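Putative lipoprotein (Campylobacter jejuni subsp. jejuni, PDB 2G5G) binds heme as a cofacial pair in a dimer, with tyrosine as ligand, and probably takes part in bacterial heme transport. Local coordinates at residues 38-43 against 68-73; 62-67 against 76-81. One frame throughout, in Å; residues are numbered along the deposited sequence.

Contact 1. Residues 38-43 against 68-73; sequences ELLKAD and EGNLSS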
ATOM      1  N   GLU A  38     -33.492 -22.048 -10.253  1.00 23.92           N
ATOM      2  CA  GLU A  38     -32.506 -21.818 -11.326  1.00 23.17           C
ATOM      3  C   GLU A  38     -31.069 -21.928 -10.845  1.00 22.47           C
ATOM      4  O   GLU A  38     -30.240 -22.538 -11.519  1.00 22.19           O
ATOM      5  CB  GLU A  38     -32.745 -20.467 -12.012  1.00 24.04           C
ATOM      6  CG  GLU A  38     -34.157 -20.301 -12.577  1.00 25.08           C
ATOM      7  CD  GLU A  38     -34.526 -21.397 -13.541  1.00 29.92           C
ATOM      8  OE1 GLU A  38     -33.686 -21.812 -14.359  1.00 27.84           O
ATOM      9  OE2 GLU A  38     -35.673 -21.873 -13.485  1.00 33.50           O
ATOM     10  N   LEU A  39     -30.767 -21.352  -9.686  1.00 21.50           N
ATOM     11  CA  LEU A  39     -29.396 -21.390  -9.141  1.00 21.16           C
ATOM     12  C   LEU A  39     -28.920 -22.804  -8.875  1.00 22.47           C
ATOM     13  O   LEU A  39     -27.741 -23.117  -9.044  1.00 22.08           O
ATOM     14  CB  LEU A  39     -29.289 -20.593  -7.834  1.00 21.51           C
ATOM     15  CG  LEU A  39     -29.571 -19.079  -7.866  1.00 20.14           C
ATOM     16  CD1 LEU A  39     -29.207 -18.502  -6.544  1.00 17.38           C
ATOM     17  CD2 LEU A  39     -28.769 -18.392  -8.973  1.00 20.25           C
ATOM     18  N   LEU A  40     -29.846 -23.651  -8.462  1.00 22.00           N
ATOM     19  CA  LEU A  40     -29.544 -25.051  -8.192  1.00 23.69           C
ATOM     20  C   LEU A  40     -29.003 -25.788  -9.435  1.00 23.14           C
ATOM     21  O   LEU A  40     -28.306 -26.791  -9.314  1.00 23.69           O
ATOM     22  CB  LEU A  40     -30.848 -25.723  -7.733  1.00 24.35           C
ATOM     23  CG  LEU A  40     -31.094 -26.091  -6.260  1.00 27.20           C
ATOM     24  CD1 LEU A  40     -29.998 -25.733  -5.234  1.00 28.80           C
ATOM     25  CD2 LEU A  40     -32.509 -25.757  -5.784  1.00 25.67           C
ATOM     26  N   LYS A  41     -29.330 -25.287 -10.621  1.00 21.95           N
ATOM     27  CA  LYS A  41     -28.867 -25.870 -11.887  1.00 21.63           C
ATOM     28  C   LYS A  41     -27.375 -25.570 -12.177  1.00 20.54           C
ATOM     29  O   LYS A  41     -26.729 -26.253 -12.973  1.00 20.28           O
ATOM     30  CB  LYS A  41     -29.705 -25.352 -13.040  1.00 21.95           C
ATOM     31  CG  LYS A  41     -31.197 -25.601 -12.887  1.00 24.73           C
ATOM     32  CD  LYS A  41     -31.956 -25.004 -14.065  1.00 26.90           C
ATOM     33  CE  LYS A  41     -33.386 -25.585 -14.104  1.00 27.97           C
ATOM     34  NZ  LYS A  41     -34.227 -24.794 -15.035  1.00 29.11           N
ATOM     35  N   ALA A  42     -26.851 -24.530 -11.547  1.00 19.97           N
ATOM     36  CA  ALA A  42     -25.497 -24.056 -11.831  1.00 19.31           C
ATOM     37  C   ALA A  42     -24.476 -24.900 -11.104  1.00 18.68           C
ATOM     38  O   ALA A  42     -24.791 -25.511 -10.089  1.00 17.86           O
ATOM     39  CB  ALA A  42     -25.352 -22.577 -11.452  1.00 18.83           C
ATOM     40  N   ASP A  43     -23.253 -24.956 -11.642  1.00 18.56           N
ATOM     41  CA  ASP A  43     -22.123 -25.567 -10.928  1.00 18.34           C
ATOM     42  C   ASP A  43     -21.366 -24.576 -10.042  1.00 17.96           C
ATOM     43  O   ASP A  43     -20.786 -24.959  -9.016  1.00 17.18           O
ATOM     44  CB  ASP A  43     -21.136 -26.221 -11.933  1.00 17.56           C
ATOM     45  CG  ASP A  43     -21.829 -27.233 -12.820  1.00 19.28           C
ATOM     46  OD1 ASP A  43     -22.314 -28.214 -12.250  1.00 18.42           O
ATOM     47  OD2 ASP A  43     -21.958 -27.018 -14.046  1.00 19.04           O
ATOM     48  N   GLU A  68     -28.658 -24.796   0.435  1.00 21.60           N
ATOM     49  CA  GLU A  68     -28.096 -25.823   1.347  1.00 22.99           C
ATOM     50  C   GLU A  68     -29.132 -26.869   1.701  1.00 22.99           C
ATOM     51  O   GLU A  68     -28.847 -28.070   1.651  1.00 22.45           O
ATOM     52  CB  GLU A  68     -27.507 -25.173   2.623  1.00 23.17           C
ATOM     53  CG  GLU A  68     -27.112 -26.128   3.811  1.00 24.26           C
ATOM     54  CD  GLU A  68     -26.060 -27.142   3.417  1.00 29.54           C
ATOM     55  OE1 GLU A  68     -25.491 -27.001   2.297  1.00 28.65           O
ATOM     56  OE2 GLU A  68     -25.803 -28.079   4.221  1.00 26.18           O
ATOM     57  N   GLY A  69     -30.330 -26.401   2.050  1.00 22.74           N
ATOM     58  CA  GLY A  69     -31.434 -27.284   2.423  1.00 23.66           C
ATOM     59  C   GLY A  69     -31.821 -28.215   1.291  1.00 23.65           C
ATOM     60  O   GLY A  69     -31.963 -29.443   1.471  1.00 24.09           O
ATOM     61  N   ASN A  70     -31.986 -27.663   0.102  1.00 24.04           N
ATOM     62  CA  ASN A  70     -32.324 -28.495  -1.039  1.00 24.59           C
ATOM     63  C   ASN A  70     -31.220 -29.509  -1.374  1.00 24.37           C
ATOM     64  O   ASN A  70     -31.501 -30.662  -1.625  1.00 23.04           O
ATOM     65  CB  ASN A  70     -32.634 -27.646  -2.274  1.00 25.46           C
ATOM     66  CG  ASN A  70     -32.906 -28.499  -3.488  1.00 27.93           C
ATOM     67  OD1 ASN A  70     -34.057 -28.853  -3.768  1.00 34.69           O
ATOM     68  ND2 ASN A  70     -31.845 -28.877  -4.197  1.00 25.61           N
ATOM     69  N   LEU A  71     -29.972 -29.061  -1.389  1.00 23.54           N
ATOM     70  CA  LEU A  71     -28.885 -29.927  -1.839  1.00 23.94           C
ATOM     71  C   LEU A  71     -28.548 -31.013  -0.814  1.00 24.32           C
ATOM     72  O   LEU A  71     -28.346 -32.181  -1.164  1.00 24.96           O
ATOM     73  CB  LEU A  71     -27.680 -29.084  -2.189  1.00 23.65           C
ATOM     74  CG  LEU A  71     -27.971 -28.234  -3.445  1.00 23.54           C
ATOM     75  CD1 LEU A  71     -26.877 -27.196  -3.582  1.00 23.73           C
ATOM     76  CD2 LEU A  71     -28.232 -29.077  -4.758  1.00 24.28           C
ATOM     77  N   SER A  72     -28.565 -30.664   0.458  1.00 24.72           N
ATOM     78  CA  SER A  72     -28.302 -31.675   1.480  1.00 26.39           C
ATOM     79  C   SER A  72     -29.409 -32.756   1.490  1.00 27.04           C
ATOM     80  O   SER A  72     -29.141 -33.951   1.682  1.00 27.69           O
ATOM     81  CB  SER A  72     -28.115 -31.005   2.837  1.00 26.29           C
ATOM     82  OG  SER A  72     -29.335 -30.417   3.233  1.00 29.99           O
ATOM     83  N   SER A  73     -30.641 -32.348   1.258  1.00 28.15           N
ATOM     84  CA  SER A  73     -31.739 -33.295   1.229  1.00 29.99           C
ATOM     85  C   SER A  73     -31.601 -34.290   0.055  1.00 30.24           C
ATOM     86  O   SER A  73     -32.184 -35.368   0.068  1.00 30.28           O
ATOM     87  CB  SER A  73     -33.049 -32.527   1.187  1.00 30.05           C
ATOM     88  OG  SER A  73     -33.364 -32.129  -0.117  1.00 32.65           O
TER

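Contact 2. Residues 62-67 against 76-81; sequences MIFNAL and INFDVA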
HETATM    1  N   MSE A  62     -30.130 -15.998   3.543  1.00 27.26           N
HETATM    2  CA  MSE A  62     -31.357 -16.504   2.949  1.00 29.83           C
HETATM    3  C   MSE A  62     -31.080 -17.381   1.742  1.00 27.15           C
HETATM    4  O   MSE A  62     -31.663 -18.468   1.596  1.00 26.11           O
HETATM    5  CB  MSE A  62     -32.265 -15.340   2.533  1.00 28.90           C
HETATM    6  CG  MSE A  62     -32.808 -14.549   3.724  1.00 32.80           C
HETATM    7 SE   MSE A  62     -33.809 -12.966   3.089  0.70 41.20          SE
HETATM    8  CE  MSE A  62     -34.938 -13.839   1.772  0.80 31.33           C
ATOM      9  N   ILE A  63     -30.206 -16.899   0.861  1.00 25.92           N
ATOM     10  CA  ILE A  63     -29.885 -17.646  -0.367  1.00 23.25           C
ATOM     11  C   ILE A  63     -29.121 -18.928   0.042  1.00 23.26           C
ATOM     12  O   ILE A  63     -29.476 -20.018  -0.383  1.00 22.18           O
ATOM     13  CB  ILE A  63     -29.012 -16.809  -1.319  1.00 23.87           C
ATOM     14  CG1 ILE A  63     -29.769 -15.564  -1.792  1.00 21.20           C
ATOM     15  CG2 ILE A  63     -28.534 -17.694  -2.533  1.00 21.64           C
ATOM     16  CD1 ILE A  63     -28.838 -14.485  -2.424  1.00 22.37           C
ATOM     17  N   PHE A  64     -28.072 -18.785   0.846  1.00 23.02           N
ATOM     18  CA  PHE A  64     -27.340 -19.993   1.281  1.00 25.37           C
ATOM     19  C   PHE A  64     -28.291 -21.037   1.884  1.00 25.11           C
ATOM     20  O   PHE A  64     -28.290 -22.190   1.466  1.00 24.74           O
ATOM     21  CB  PHE A  64     -26.162 -19.682   2.212  1.00 24.94           C
ATOM     22  CG  PHE A  64     -25.448 -20.919   2.741  1.00 26.63           C
ATOM     23  CD1 PHE A  64     -25.673 -21.346   4.045  1.00 27.50           C
ATOM     24  CD2 PHE A  64     -24.603 -21.680   1.925  1.00 24.38           C
ATOM     25  CE1 PHE A  64     -25.052 -22.488   4.546  1.00 28.47           C
ATOM     26  CE2 PHE A  64     -23.981 -22.837   2.419  1.00 24.93           C
ATOM     27  CZ  PHE A  64     -24.195 -23.234   3.738  1.00 24.00           C
ATOM     28  N   ASN A  65     -29.106 -20.624   2.850  1.00 26.02           N
ATOM     29  CA  ASN A  65     -30.014 -21.551   3.519  1.00 26.78           C
ATOM     30  C   ASN A  65     -30.897 -22.290   2.536  1.00 26.20           C
ATOM     31  O   ASN A  65     -31.128 -23.488   2.712  1.00 26.64           O
ATOM     32  CB  ASN A  65     -30.914 -20.830   4.536  1.00 26.85           C
ATOM     33  CG  ASN A  65     -30.237 -20.573   5.889  1.00 28.80           C
ATOM     34  OD1 ASN A  65     -29.101 -20.967   6.162  1.00 31.14           O
ATOM     35  ND2 ASN A  65     -30.962 -19.890   6.744  1.00 31.93           N
ATOM     36  N   ALA A  66     -31.441 -21.601   1.523  1.00 25.24           N
ATOM     37  CA  ALA A  66     -32.380 -22.291   0.625  1.00 24.89           C
ATOM     38  C   ALA A  66     -31.637 -23.307  -0.252  1.00 24.74           C
ATOM     39  O   ALA A  66     -32.156 -24.401  -0.570  1.00 24.32           O
ATOM     40  CB  ALA A  66     -33.171 -21.296  -0.236  1.00 25.81           C
ATOM     41  N   LEU A  67     -30.424 -22.947  -0.655  1.00 23.49           N
ATOM     42  CA  LEU A  67     -29.676 -23.825  -1.551  1.00 22.91           C
ATOM     43  C   LEU A  67     -29.175 -25.044  -0.766  1.00 22.42           C
ATOM     44  O   LEU A  67     -29.245 -26.151  -1.266  1.00 23.10           O
ATOM     45  CB  LEU A  67     -28.487 -23.083  -2.152  1.00 22.73           C
ATOM     46  CG  LEU A  67     -28.717 -21.894  -3.098  1.00 22.90           C
ATOM     47  CD1 LEU A  67     -27.385 -21.159  -3.255  1.00 20.33           C
ATOM     48  CD2 LEU A  67     -29.174 -22.357  -4.434  1.00 22.59           C
ATOM     49  N   ILE A  76     -26.399 -33.990  -2.327  1.00 27.20           N
ATOM     50  CA  ILE A  76     -25.482 -33.358  -3.271  1.00 24.74           C
ATOM     51  C   ILE A  76     -24.547 -32.448  -2.464  1.00 23.53           C
ATOM     52  O   ILE A  76     -25.029 -31.580  -1.716  1.00 23.92           O
ATOM     53  CB  ILE A  76     -26.261 -32.578  -4.335  1.00 25.22           C
ATOM     54  CG1 ILE A  76     -27.092 -33.557  -5.185  1.00 24.15           C
ATOM     55  CG2 ILE A  76     -25.302 -31.759  -5.209  1.00 24.65           C
ATOM     56  CD1 ILE A  76     -28.131 -32.889  -6.048  1.00 26.23           C
ATOM     57  N   ASN A  77     -23.229 -32.671  -2.579  1.00 22.79           N
ATOM     58  CA  ASN A  77     -22.218 -31.854  -1.906  1.00 22.46           C
ATOM     59  C   ASN A  77     -22.353 -30.389  -2.337  1.00 22.82           C
ATOM     60  O   ASN A  77     -22.592 -30.120  -3.511  1.00 22.93           O
ATOM     61  CB  ASN A  77     -20.789 -32.289  -2.255  1.00 22.80           C
ATOM     62  CG  ASN A  77     -20.384 -33.595  -1.615  1.00 26.66           C
ATOM     63  OD1 ASN A  77     -20.916 -33.984  -0.587  1.00 27.45           O
ATOM     64  ND2 ASN A  77     -19.414 -34.275  -2.230  1.00 28.41           N
ATOM     65  N   PHE A  78     -22.161 -29.471  -1.396  1.00 21.86           N
ATOM     66  CA  PHE A  78     -22.240 -28.044  -1.727  1.00 21.74           C
ATOM     67  C   PHE A  78     -21.310 -27.258  -0.834  1.00 21.99           C
ATOM     68  O   PHE A  78     -21.497 -27.239   0.406  1.00 22.03           O
ATOM     69  CB  PHE A  78     -23.684 -27.542  -1.548  1.00 22.08           C
ATOM     70  CG  PHE A  78     -23.865 -26.067  -1.809  1.00 22.13           C
ATOM     71  CD1 PHE A  78     -24.514 -25.258  -0.872  1.00 23.14           C
ATOM     72  CD2 PHE A  78     -23.438 -25.500  -3.014  1.00 20.71           C
ATOM     73  CE1 PHE A  78     -24.719 -23.900  -1.123  1.00 22.53           C
ATOM     74  CE2 PHE A  78     -23.643 -24.120  -3.270  1.00 22.58           C
ATOM     75  CZ  PHE A  78     -24.288 -23.344  -2.339  1.00 21.73           C
ATOM     76  N   ASP A  79     -20.327 -26.596  -1.453  1.00 20.17           N
ATOM     77  CA  ASP A  79     -19.290 -25.852  -0.711  1.00 21.45           C
ATOM     78  C   ASP A  79     -19.324 -24.342  -0.949  1.00 20.98           C
ATOM     79  O   ASP A  79     -19.954 -23.913  -1.895  1.00 20.49           O
ATOM     80  CB  ASP A  79     -17.924 -26.388  -1.068  1.00 20.35           C
ATOM     81  CG  ASP A  79     -17.759 -27.853  -0.673  1.00 24.61           C
ATOM     82  OD1 ASP A  79     -18.362 -28.267   0.345  1.00 22.20           O
ATOM     83  OD2 ASP A  79     -17.055 -28.586  -1.392  1.00 25.94           O
ATOM     84  N   VAL A  80     -18.649 -23.562  -0.093  1.00 21.58           N
ATOM     85  CA  VAL A  80     -18.632 -22.089  -0.180  1.00 20.39           C
ATOM     86  C   VAL A  80     -17.208 -21.544  -0.211  1.00 21.34           C
ATOM     87  O   VAL A  80     -16.412 -21.796   0.691  1.00 20.97           O
ATOM     88  CB  VAL A  80     -19.433 -21.423   0.958  1.00 19.64           C
ATOM     89  CG1 VAL A  80     -19.318 -19.876   0.891  1.00 17.72           C
ATOM     90  CG2 VAL A  80     -20.880 -21.819   0.870  1.00 20.08           C
ATOM     91  N   ALA A  81     -16.880 -20.838  -1.293  1.00 20.53           N
ATOM     92  CA  ALA A  81     -15.573 -20.209  -1.428  1.00 20.79           C
ATOM     93  C   ALA A  81     -15.720 -18.753  -0.995  1.00 20.41           C
ATOM     94  O   ALA A  81     -16.758 -18.127  -1.205  1.00 20.35           O
ATOM     95  CB  ALA A  81     -15.088 -20.294  -2.900  1.00 19.95           C
TER

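Contact 1. Residues 38-43 against 68-73
Leu40 bridges residues 38-43 and 68-73, its isobutyl group lodged against two consecutive side chains of the helix, Asn70 and Leu71. The apolar part is a leucine pair. CD1 of Leu40 nestles into the fork of Leu71, 3.7 Å from its CG and nearly as close to both methyls, and the two side chains run past each other in opposite directions. Leu71 leaves its backbone at an angle to the turn, but with CG beside the backbone N (chi1 -68°) its branch swings over to meet that methyl.

The second kind of contact sets hydrocarbon against an amide. Leu40 CG lies 3.5 Å from Asn70 ND2, and its other methyl, CD2, rests 3.6 Å from Asn70 CG. Leu40 has an unusual conformation (chi1 -105°, chi2 near 1°, with CD1 eclipsing CA); CD1, turned to Leu71, also lies near Asn70 ND2. ND2 has a weak hydrogen bond to Gln74.

The polar side chains do not bond across the contact; some bond within their own segment. Lys41 NZ forms a salt bridge with Glu38 OE1 at 3.1 Å, on its syn side, though tilted out of the carboxylate plane. Ser72 OG bonds back to Glu68 O at 2.9 Å, and that carbonyl also accepts from Ser72 N on the opposite face of its plane.

This is partly buried, largely apolar packing of the type I turn Leu39-Ala42, at the C-terminal end of helix 32-39, against the last turns of helix 54-73, at the edge of the alpha/beta core. Lys214 NZ bonds to the carbonyls of Leu40 and Ala42, while Leu39 packs on strands 243-248 and 260-264 and on Leu67.

Contact 2. Residues 62-67 against 76-81
Phe64 and Phe78 meet rim to rim between helix 62-67 and strand 78-81, neither ring over the face of the other. Their centroids stand 6.0 Å apart and their planes are tilted by only 21°, so the two discs lie staggered, with Phe64 CE2 3.8 Å from Phe78 CE1.

The helix offers two projections, Phe64 and Leu67, one turn apart; the strand offers Phe78 and Val80, alternate residues that point to the same side. Atoms CD2 and CE2 of Phe64 enter the notch between these two strand residues, touching Phe78 CE1 on one and Val80 CG2 on the other, the latter 3.6 Å from CE2. In return, the outer end of Phe78 fits between Phe64 and Leu67: CE1 lies near Phe64 CD2 and CE2 and the CB of Leu67, while CZ meets Leu67 CD1 at 3.9 Å. Both rings extend with CG anti to the backbone N (Phe78 chi1 178°), which carries them across a gap of 10.8 Å between axes running nearly antiparallel, at 158°.

Phe126 and Val130 of helix 124-131 also pack on Phe64, and Leu216 of strand 214-220 touches both Phe78 and Leu67. All four contacting residues are buried and no hydrogen bond joins the segments: the attraction between them is apolar packing, as in the hydrophobic core of an alpha/beta fold, which implies that no directional bond fixes their register.

Contacts 1 and 2 lie about 7 Å apart, centre to centre, and share helix 54-73. Their segments alternate along the chain: helix 54-73 packs on the 38-43 turn and on strand 78-82, which follows the helix. Apolar side chains join the two: Leu40 CD1 is 3.6 Å from Leu67 CD2, and Leu71 CD1 is 3.7 Å from Phe78 CG, making a largely apolar layer. A probable hydrogen bond from Ile76 N to Leu71 O, 2.9 Å long, links the helix end to the loop leading into strand 78-82. No residue of either contact belongs to the heme pocket, which is lined by residues such as Tyr151 and Leu193; both contacts are structural packing.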